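PDB 4K0J: heavy metal cation tricomponent efflux pump ZneA(CzcA-like) from Cupriavidus metallidurans, which probably exports zinc ions in exchange for protons, as the inner-membrane component of a tripartite heavy-metal efflux system of the RND superfamily. Local coordinates for residues Leu514-Ala528 with Thr1004-Glu1016. Numbering follows the deposited sequence.
Sequences LNRLVGSTRTAIGIA and TLVLLPALYYLIE
At the end of the RND transmembrane domain far from the centre of the chain, the turn joining helix 503-516 to the membrane helix that starts at Thr-521 packs against one side of helix 1007-1015, the last of the chain, with Leu-517 reaching Val-1006 and Ala-1010. With its CG anti to the carbonyl carbon (chi1 -62°), Leu-517 sends both methyls to the start of that helix: CD2 lies 3.8 Å from CB of Ala-1010, and CD1 meets CB of Pro-1009 and the carbonyl of Val-1006. Beyond the bend, helix 521-528 crosses helix 1007-1015 at a signed angle of -126°, its axis 9.8 Å away, which joins two predicted transmembrane regions of the RND permease fold. Two small residues face each other here, CB of Ala-524 being 4.2 Å from CB of Ala-1010. Larger side chains pack to each side of this alanine pair. CG2 of Ile-527 approaches CD1 of Leu-1007 to 3.6 Å, the two side chains crossing at about a right angle; at the other end, CD1 of Leu-1014 comes 3.6 Å from CB of Thr-521. The ring of Tyr-1013 reaches out obliquely to the turn, CE2 3.7 Å from O of Leu-517 and OH 3.3 Å from CA of Gly-519, while Val-950 of helix 949-952 also touches it. Ser-520 holds the N-cap position without a side-chain capping bond; separately, its carbonyl oxygen accepts Ala-524 N and Thr-523 OG1.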
ATOM      1  N   LEU C 514      -3.100 -21.653 -63.667  1.00181.12           N
ATOM      2  CA  LEU C 514      -4.501 -21.552 -63.275  1.00204.36           C
ATOM      3  C   LEU C 514      -5.365 -22.393 -64.211  1.00210.64           C
ATOM      4  O   LEU C 514      -6.402 -22.918 -63.810  1.00218.49           O
ATOM      5  CB  LEU C 514      -4.971 -20.096 -63.275  1.00216.21           C
ATOM      6  CG  LEU C 514      -4.566 -19.244 -62.069  1.00220.34           C
ATOM      7  CD1 LEU C 514      -5.022 -17.806 -62.247  1.00222.86           C
ATOM      8  CD2 LEU C 514      -5.128 -19.827 -60.783  1.00219.73           C
ATOM      9  N   ASN C 515      -4.927 -22.517 -65.462  1.00202.24           N
ATOM     10  CA  ASN C 515      -5.607 -23.373 -66.426  1.00196.99           C
ATOM     11  C   ASN C 515      -5.294 -24.841 -66.154  1.00195.58           C
ATOM     12  O   ASN C 515      -6.012 -25.735 -66.602  1.00200.72           O
ATOM     13  CB  ASN C 515      -5.213 -22.998 -67.855  1.00196.19           C
ATOM     14  CG  ASN C 515      -6.039 -23.728 -68.898  1.00196.80           C
ATOM     15  OD1 ASN C 515      -7.163 -24.150 -68.633  1.00194.90           O
ATOM     16  ND2 ASN C 515      -5.480 -23.880 -70.093  1.00199.33           N
ATOM     17  N   ARG C 516      -4.216 -25.081 -65.415  1.00189.48           N
ATOM     18  CA  ARG C 516      -3.873 -26.429 -64.977  1.00187.22           C
ATOM     19  C   ARG C 516      -4.794 -26.856 -63.840  1.00189.88           C
ATOM     20  O   ARG C 516      -4.932 -28.045 -63.554  1.00191.36           O
ATOM     21  CB  ARG C 516      -2.416 -26.492 -64.516  1.00180.97           C
ATOM     22  CG  ARG C 516      -1.388 -26.376 -65.632  1.00179.60           C
ATOM     23  CD  ARG C 516      -1.261 -27.678 -66.406  1.00180.73           C
ATOM     24  NE  ARG C 516      -0.064 -27.701 -67.244  1.00180.14           N
ATOM     25  CZ  ARG C 516       0.338 -28.756 -67.944  1.00181.60           C
ATOM     26  NH1 ARG C 516      -0.362 -29.883 -67.911  1.00181.56           N
ATOM     27  NH2 ARG C 516       1.441 -28.684 -68.678  1.00183.15           N
ATOM     28  N   LEU C 517      -5.421 -25.877 -63.194  1.00192.89           N
ATOM     29  CA  LEU C 517      -6.345 -26.146 -62.097  1.00198.79           C
ATOM     30  C   LEU C 517      -7.705 -26.616 -62.605  1.00211.87           C
ATOM     31  O   LEU C 517      -8.532 -27.096 -61.827  1.00209.49           O
ATOM     32  CB  LEU C 517      -6.518 -24.906 -61.218  1.00193.78           C
ATOM     33  CG  LEU C 517      -5.267 -24.392 -60.505  1.00192.91           C
ATOM     34  CD1 LEU C 517      -5.622 -23.226 -59.598  1.00189.30           C
ATOM     35  CD2 LEU C 517      -4.597 -25.506 -59.716  1.00194.14           C
ATOM     36  N   VAL C 518      -7.938 -26.467 -63.906  1.00228.40           N
ATOM     37  CA  VAL C 518      -9.167 -26.952 -64.524  1.00238.80           C
ATOM     38  C   VAL C 518      -9.206 -28.475 -64.436  1.00241.31           C
ATOM     39  O   VAL C 518      -8.708 -29.176 -65.319  1.00249.02           O
ATOM     40  CB  VAL C 518      -9.287 -26.507 -65.999  1.00243.08           C
ATOM     41  CG1 VAL C 518     -10.606 -26.977 -66.595  1.00245.18           C
ATOM     42  CG2 VAL C 518      -9.166 -24.996 -66.110  1.00241.34           C
ATOM     43  N   GLY C 519      -9.796 -28.980 -63.357  1.00231.20           N
ATOM     44  CA  GLY C 519      -9.793 -30.403 -63.081  1.00224.07           C
ATOM     45  C   GLY C 519      -8.718 -30.741 -62.067  1.00212.81           C
ATOM     46  O   GLY C 519      -8.421 -29.934 -61.185  1.00210.45           O
ATOM     47  N   SER C 520      -8.132 -31.929 -62.204  1.00203.39           N
ATOM     48  CA  SER C 520      -7.066 -32.393 -61.316  1.00190.04           C
ATOM     49  C   SER C 520      -7.445 -32.260 -59.845  1.00184.66           C
ATOM     50  O   SER C 520      -6.671 -31.751 -59.035  1.00181.80           O
ATOM     51  CB  SER C 520      -5.759 -31.649 -61.602  1.00182.34           C
ATOM     52  OG  SER C 520      -5.228 -32.011 -62.865  1.00182.28           O
ATOM     53  N   THR C 521      -8.649 -32.717 -59.515  1.00185.53           N
ATOM     54  CA  THR C 521      -9.166 -32.645 -58.155  1.00182.39           C
ATOM     55  C   THR C 521      -8.303 -33.447 -57.186  1.00185.43           C
ATOM     56  O   THR C 521      -7.750 -32.902 -56.223  1.00182.43           O
ATOM     57  CB  THR C 521     -10.613 -33.175 -58.088  1.00178.65           C
ATOM     58  OG1 THR C 521     -10.646 -34.541 -58.522  1.00180.34           O
ATOM     59  CG2 THR C 521     -11.525 -32.346 -58.980  1.00176.44           C
ATOM     60  N   ARG C 522      -8.184 -34.743 -57.459  1.00190.55           N
ATOM     61  CA  ARG C 522      -7.441 -35.656 -56.599  1.00188.99           C
ATOM     62  C   ARG C 522      -5.955 -35.316 -56.532  1.00178.43           C
ATOM     63  O   ARG C 522      -5.276 -35.670 -55.568  1.00182.97           O
ATOM     64  CB  ARG C 522      -7.635 -37.104 -57.059  1.00197.64           C
ATOM     65  CG  ARG C 522      -9.076 -37.588 -56.992  1.00201.02           C
ATOM     66  CD  ARG C 522      -9.194 -39.051 -57.389  1.00205.64           C
ATOM     67  NE  ARG C 522     -10.571 -39.528 -57.307  1.00208.57           N
ATOM     68  CZ  ARG C 522     -10.952 -40.766 -57.603  1.00213.36           C
ATOM     69  NH1 ARG C 522     -10.058 -41.659 -58.003  1.00215.70           N
ATOM     70  NH2 ARG C 522     -12.229 -41.111 -57.500  1.00214.87           N
ATOM     71  N   THR C 523      -5.451 -34.631 -57.554  1.00161.06           N
ATOM     72  CA  THR C 523      -4.050 -34.234 -57.572  1.00144.50           C
ATOM     73  C   THR C 523      -3.839 -32.987 -56.723  1.00132.05           C
ATOM     74  O   THR C 523      -2.839 -32.872 -56.021  1.00130.26           O
ATOM     75  CB  THR C 523      -3.552 -33.946 -58.995  1.00143.26           C
ATOM     76  OG1 THR C 523      -3.729 -32.556 -59.293  1.00139.51           O
ATOM     77  CG2 THR C 523      -4.307 -34.796 -60.010  1.00147.82           C
ATOM     78  N   ALA C 524      -4.784 -32.054 -56.795  1.00124.15           N
ATOM     79  CA  ALA C 524      -4.712 -30.830 -56.003  1.00119.56           C
ATOM     80  C   ALA C 524      -4.859 -31.146 -54.519  1.00125.15           C
ATOM     81  O   ALA C 524      -4.001 -30.784 -53.698  1.00121.24           O
ATOM     82  CB  ALA C 524      -5.782 -29.849 -56.446  1.00118.70           C
ATOM     83  N   ILE C 525      -5.945 -31.835 -54.179  1.00131.03           N
ATOM     84  CA  ILE C 525      -6.166 -32.254 -52.802  1.00135.24           C
ATOM     85  C   ILE C 525      -5.100 -33.270 -52.402  1.00144.08           C
ATOM     86  O   ILE C 525      -4.821 -33.462 -51.218  1.00145.58           O
ATOM     87  CB  ILE C 525      -7.578 -32.838 -52.593  1.00133.06           C
ATOM     88  CG1 ILE C 525      -7.949 -32.816 -51.108  1.00133.82           C
ATOM     89  CG2 ILE C 525      -7.674 -34.246 -53.162  1.00134.42           C
ATOM     90  CD1 ILE C 525      -9.338 -33.335 -50.819  1.00137.71           C
ATOM     91  N   GLY C 526      -4.498 -33.907 -53.402  1.00147.97           N
ATOM     92  CA  GLY C 526      -3.366 -34.782 -53.175  1.00151.69           C
ATOM     93  C   GLY C 526      -2.198 -33.992 -52.623  1.00150.70           C
ATOM     94  O   GLY C 526      -1.645 -34.343 -51.586  1.00152.18           O
ATOM     95  N   ILE C 527      -1.834 -32.919 -53.317  1.00144.40           N
ATOM     96  CA  ILE C 527      -0.753 -32.043 -52.881  1.00133.41           C
ATOM     97  C   ILE C 527      -1.051 -31.486 -51.496  1.00130.41           C
ATOM     98  O   ILE C 527      -0.192 -31.505 -50.609  1.00122.22           O
ATOM     99  CB  ILE C 527      -0.545 -30.869 -53.860  1.00126.45           C
ATOM    100  CG1 ILE C 527      -0.123 -31.385 -55.234  1.00128.38           C
ATOM    101  CG2 ILE C 527       0.509 -29.916 -53.331  1.00123.44           C
ATOM    102  CD1 ILE C 527       1.191 -32.138 -55.224  1.00129.86           C
ATOM    103  N   ALA C 528      -2.277 -31.003 -51.316  1.00135.03           N
ATOM    104  CA  ALA C 528      -2.700 -30.442 -50.036  1.00134.03           C
ATOM    105  C   ALA C 528      -2.529 -31.432 -48.884  1.00134.72           C
ATOM    106  O   ALA C 528      -1.771 -31.181 -47.942  1.00138.13           O
ATOM    107  CB  ALA C 528      -4.144 -29.968 -50.121  1.00133.45           C
ATOM    108  N   THR C1004      -1.155 -20.213 -51.841  1.00108.42           N
ATOM    109  CA  THR C1004      -2.334 -19.369 -51.696  1.00102.19           C
ATOM    110  C   THR C1004      -2.887 -19.041 -53.074  1.00111.15           C
ATOM    111  O   THR C1004      -4.076 -18.770 -53.232  1.00116.63           O
ATOM    112  CB  THR C1004      -1.999 -18.045 -50.986  1.00 97.33           C
ATOM    113  OG1 THR C1004      -1.175 -18.303 -49.844  1.00105.11           O
ATOM    114  CG2 THR C1004      -3.269 -17.337 -50.541  1.00 90.53           C
ATOM    115  N   LEU C1005      -2.010 -19.071 -54.073  1.00112.48           N
ATOM    116  CA  LEU C1005      -2.380 -18.685 -55.429  1.00106.90           C
ATOM    117  C   LEU C1005      -2.535 -19.889 -56.350  1.00108.29           C
ATOM    118  O   LEU C1005      -2.843 -19.733 -57.531  1.00106.35           O
ATOM    119  CB  LEU C1005      -1.339 -17.724 -56.003  1.00100.30           C
ATOM    120  CG  LEU C1005      -1.037 -16.504 -55.133  1.00 94.83           C
ATOM    121  CD1 LEU C1005       0.011 -15.614 -55.787  1.00 91.10           C
ATOM    122  CD2 LEU C1005      -2.312 -15.725 -54.850  1.00 94.78           C
ATOM    123  N   VAL C1006      -2.321 -21.086 -55.813  1.00114.75           N
ATOM    124  CA  VAL C1006      -2.413 -22.304 -56.617  1.00125.27           C
ATOM    125  C   VAL C1006      -3.399 -23.318 -56.039  1.00146.07           C
ATOM    126  O   VAL C1006      -4.464 -23.550 -56.609  1.00147.37           O
ATOM    127  CB  VAL C1006      -1.038 -22.981 -56.793  1.00116.42           C
ATOM    128  CG1 VAL C1006      -1.175 -24.246 -57.624  1.00117.99           C
ATOM    129  CG2 VAL C1006      -0.050 -22.022 -57.441  1.00109.24           C
ATOM    130  N   LEU C1007      -3.040 -23.924 -54.912  1.00 74.96           N
ATOM    131  CA  LEU C1007      -3.879 -24.947 -54.295  1.00 97.02           C
ATOM    132  C   LEU C1007      -5.182 -24.366 -53.751  1.00 97.79           C
ATOM    133  O   LEU C1007      -6.188 -25.067 -53.639  1.00 98.13           O
ATOM    134  CB  LEU C1007      -3.125 -25.658 -53.168  1.00111.24           C
ATOM    135  CG  LEU C1007      -1.839 -26.408 -53.519  1.00120.20           C
ATOM    136  CD1 LEU C1007      -1.192 -26.947 -52.255  1.00121.56           C
ATOM    137  CD2 LEU C1007      -2.114 -27.535 -54.504  1.00122.25           C
ATOM    138  N   LEU C1008      -5.154 -23.082 -53.414  1.00 98.67           N
ATOM    139  CA  LEU C1008      -6.303 -22.430 -52.793  1.00102.47           C
ATOM    140  C   LEU C1008      -7.480 -22.154 -53.747  1.00103.66           C
ATOM    141  O   LEU C1008      -8.629 -22.435 -53.396  1.00105.12           O
ATOM    142  CB  LEU C1008      -5.874 -21.159 -52.049  1.00106.18           C
ATOM    143  CG  LEU C1008      -6.912 -20.561 -51.102  1.00111.33           C
ATOM    144  CD1 LEU C1008      -7.295 -21.580 -50.042  1.00112.74           C
ATOM    145  CD2 LEU C1008      -6.391 -19.282 -50.462  1.00110.97           C
ATOM    146  N   PRO C1009      -7.210 -21.596 -54.947  1.00101.77           N
ATOM    147  CA  PRO C1009      -8.332 -21.429 -55.880  1.00 97.56           C
ATOM    148  C   PRO C1009      -8.936 -22.770 -56.290  1.00 90.26           C
ATOM    149  O   PRO C1009     -10.160 -22.892 -56.379  1.00 91.54           O
ATOM    150  CB  PRO C1009      -7.679 -20.753 -57.088  1.00 99.14           C
ATOM    151  CG  PRO C1009      -6.503 -20.042 -56.529  1.00 98.93           C
ATOM    152  CD  PRO C1009      -5.986 -20.947 -55.455  1.00100.51           C
ATOM    153  N   ALA C1010      -8.082 -23.759 -56.531  1.00 84.99           N
ATOM    154  CA  ALA C1010      -8.533 -25.111 -56.840  1.00 82.54           C
ATOM    155  C   ALA C1010      -9.362 -25.658 -55.685  1.00 93.34           C
ATOM    156  O   ALA C1010     -10.333 -26.385 -55.889  1.00 98.06           O
ATOM    157  CB  ALA C1010      -7.345 -26.017 -57.122  1.00 70.93           C
ATOM    158  N   LEU C1011      -8.975 -25.298 -54.468  1.00103.80           N
ATOM    159  CA  LEU C1011      -9.721 -25.707 -53.287  1.00114.07           C
ATOM    160  C   LEU C1011     -11.120 -25.104 -53.311  1.00116.42           C
ATOM    161  O   LEU C1011     -12.111 -25.799 -53.067  1.00117.89           O
ATOM    162  CB  LEU C1011      -8.983 -25.287 -52.015  1.00122.23           C
ATOM    163  CG  LEU C1011      -9.629 -25.695 -50.691  1.00130.66           C
ATOM    164  CD1 LEU C1011      -9.761 -27.210 -50.605  1.00133.30           C
ATOM    165  CD2 LEU C1011      -8.824 -25.153 -49.520  1.00133.74           C
ATOM    166  N   TYR C1012     -11.197 -23.810 -53.618  1.00121.13           N
ATOM    167  CA  TYR C1012     -12.478 -23.107 -53.663  1.00127.73           C
ATOM    168  C   TYR C1012     -13.399 -23.670 -54.744  1.00133.86           C
ATOM    169  O   TYR C1012     -14.597 -23.852 -54.515  1.00134.07           O
ATOM    170  CB  TYR C1012     -12.268 -21.604 -53.877  1.00124.48           C
ATOM    171  CG  TYR C1012     -13.553 -20.805 -53.931  1.00122.68           C
ATOM    172  CD1 TYR C1012     -14.117 -20.438 -55.147  1.00119.04           C
ATOM    173  CD2 TYR C1012     -14.205 -20.420 -52.766  1.00123.59           C
ATOM    174  CE1 TYR C1012     -15.290 -19.709 -55.202  1.00114.87           C
ATOM    175  CE2 TYR C1012     -15.380 -19.690 -52.811  1.00122.21           C
ATOM    176  CZ  TYR C1012     -15.917 -19.338 -54.033  1.00116.10           C
ATOM    177  OH  TYR C1012     -17.084 -18.614 -54.087  1.00112.73           O
ATOM    178  N   TYR C1013     -12.835 -23.943 -55.917  1.00134.13           N
ATOM    179  CA  TYR C1013     -13.617 -24.493 -57.020  1.00130.05           C
ATOM    180  C   TYR C1013     -14.083 -25.916 -56.713  1.00118.17           C
ATOM    181  O   TYR C1013     -15.189 -26.304 -57.087  1.00122.69           O
ATOM    182  CB  TYR C1013     -12.822 -24.444 -58.334  1.00138.29           C
ATOM    183  CG  TYR C1013     -12.546 -25.799 -58.955  1.00146.89           C
ATOM    184  CD1 TYR C1013     -13.453 -26.387 -59.830  1.00149.83           C
ATOM    185  CD2 TYR C1013     -11.372 -26.484 -58.673  1.00149.92           C
ATOM    186  CE1 TYR C1013     -13.200 -27.625 -60.393  1.00151.32           C
ATOM    187  CE2 TYR C1013     -11.111 -27.721 -59.230  1.00150.90           C
ATOM    188  CZ  TYR C1013     -12.027 -28.286 -60.090  1.00151.34           C
ATOM    189  OH  TYR C1013     -11.767 -29.516 -60.648  1.00150.89           O
ATOM    190  N   LEU C1014     -13.240 -26.684 -56.031  1.00104.02           N
ATOM    191  CA  LEU C1014     -13.570 -28.068 -55.702  1.00 96.33           C
ATOM    192  C   LEU C1014     -14.642 -28.154 -54.620  1.00 92.42           C
ATOM    193  O   LEU C1014     -15.501 -29.034 -54.654  1.00 87.20           O
ATOM    194  CB  LEU C1014     -12.312 -28.830 -55.266  1.00 97.95           C
ATOM    195  CG  LEU C1014     -12.403 -30.323 -54.923  1.00 98.37           C
ATOM    196  CD1 LEU C1014     -11.095 -31.006 -55.268  1.00 98.79           C
ATOM    197  CD2 LEU C1014     -12.729 -30.552 -53.453  1.00 99.02           C
ATOM    198  N   ILE C1015     -14.584 -27.244 -53.653  1.00 97.33           N
ATOM    199  CA  ILE C1015     -15.490 -27.298 -52.510  1.00 98.61           C
ATOM    200  C   ILE C1015     -16.906 -26.814 -52.839  1.00 93.93           C
ATOM    201  O   ILE C1015     -17.891 -27.442 -52.442  1.00 86.00           O
ATOM    202  CB  ILE C1015     -14.915 -26.524 -51.298  1.00101.66           C
ATOM    203  CG1 ILE C1015     -13.732 -27.292 -50.702  1.00101.86           C
ATOM    204  CG2 ILE C1015     -15.981 -26.295 -50.237  1.00102.61           C
ATOM    205  CD1 ILE C1015     -13.197 -26.700 -49.418  1.00103.12           C
ATOM    206  N   GLU C1016     -17.004 -25.717 -53.584  1.00 98.31           N
ATOM    207  CA  GLU C1016     -18.294 -25.074 -53.851  1.00102.47           C
ATOM    208  C   GLU C1016     -19.166 -25.769 -54.905  1.00105.04           C
ATOM    209  O   GLU C1016     -20.130 -25.183 -55.403  1.00 95.89           O
ATOM    210  CB  GLU C1016     -18.090 -23.597 -54.213  1.00 95.37           C
ATOM    211  CG  GLU C1016     -17.770 -22.712 -53.019  1.00 83.28           C
ATOM    212  CD  GLU C1016     -18.934 -22.606 -52.053  1.00 79.28           C
ATOM    213  OE1 GLU C1016     -20.052 -22.271 -52.499  1.00 79.37           O
ATOM    214  OE2 GLU C1016     -18.737 -22.865 -50.848  1.00 74.36           O
TER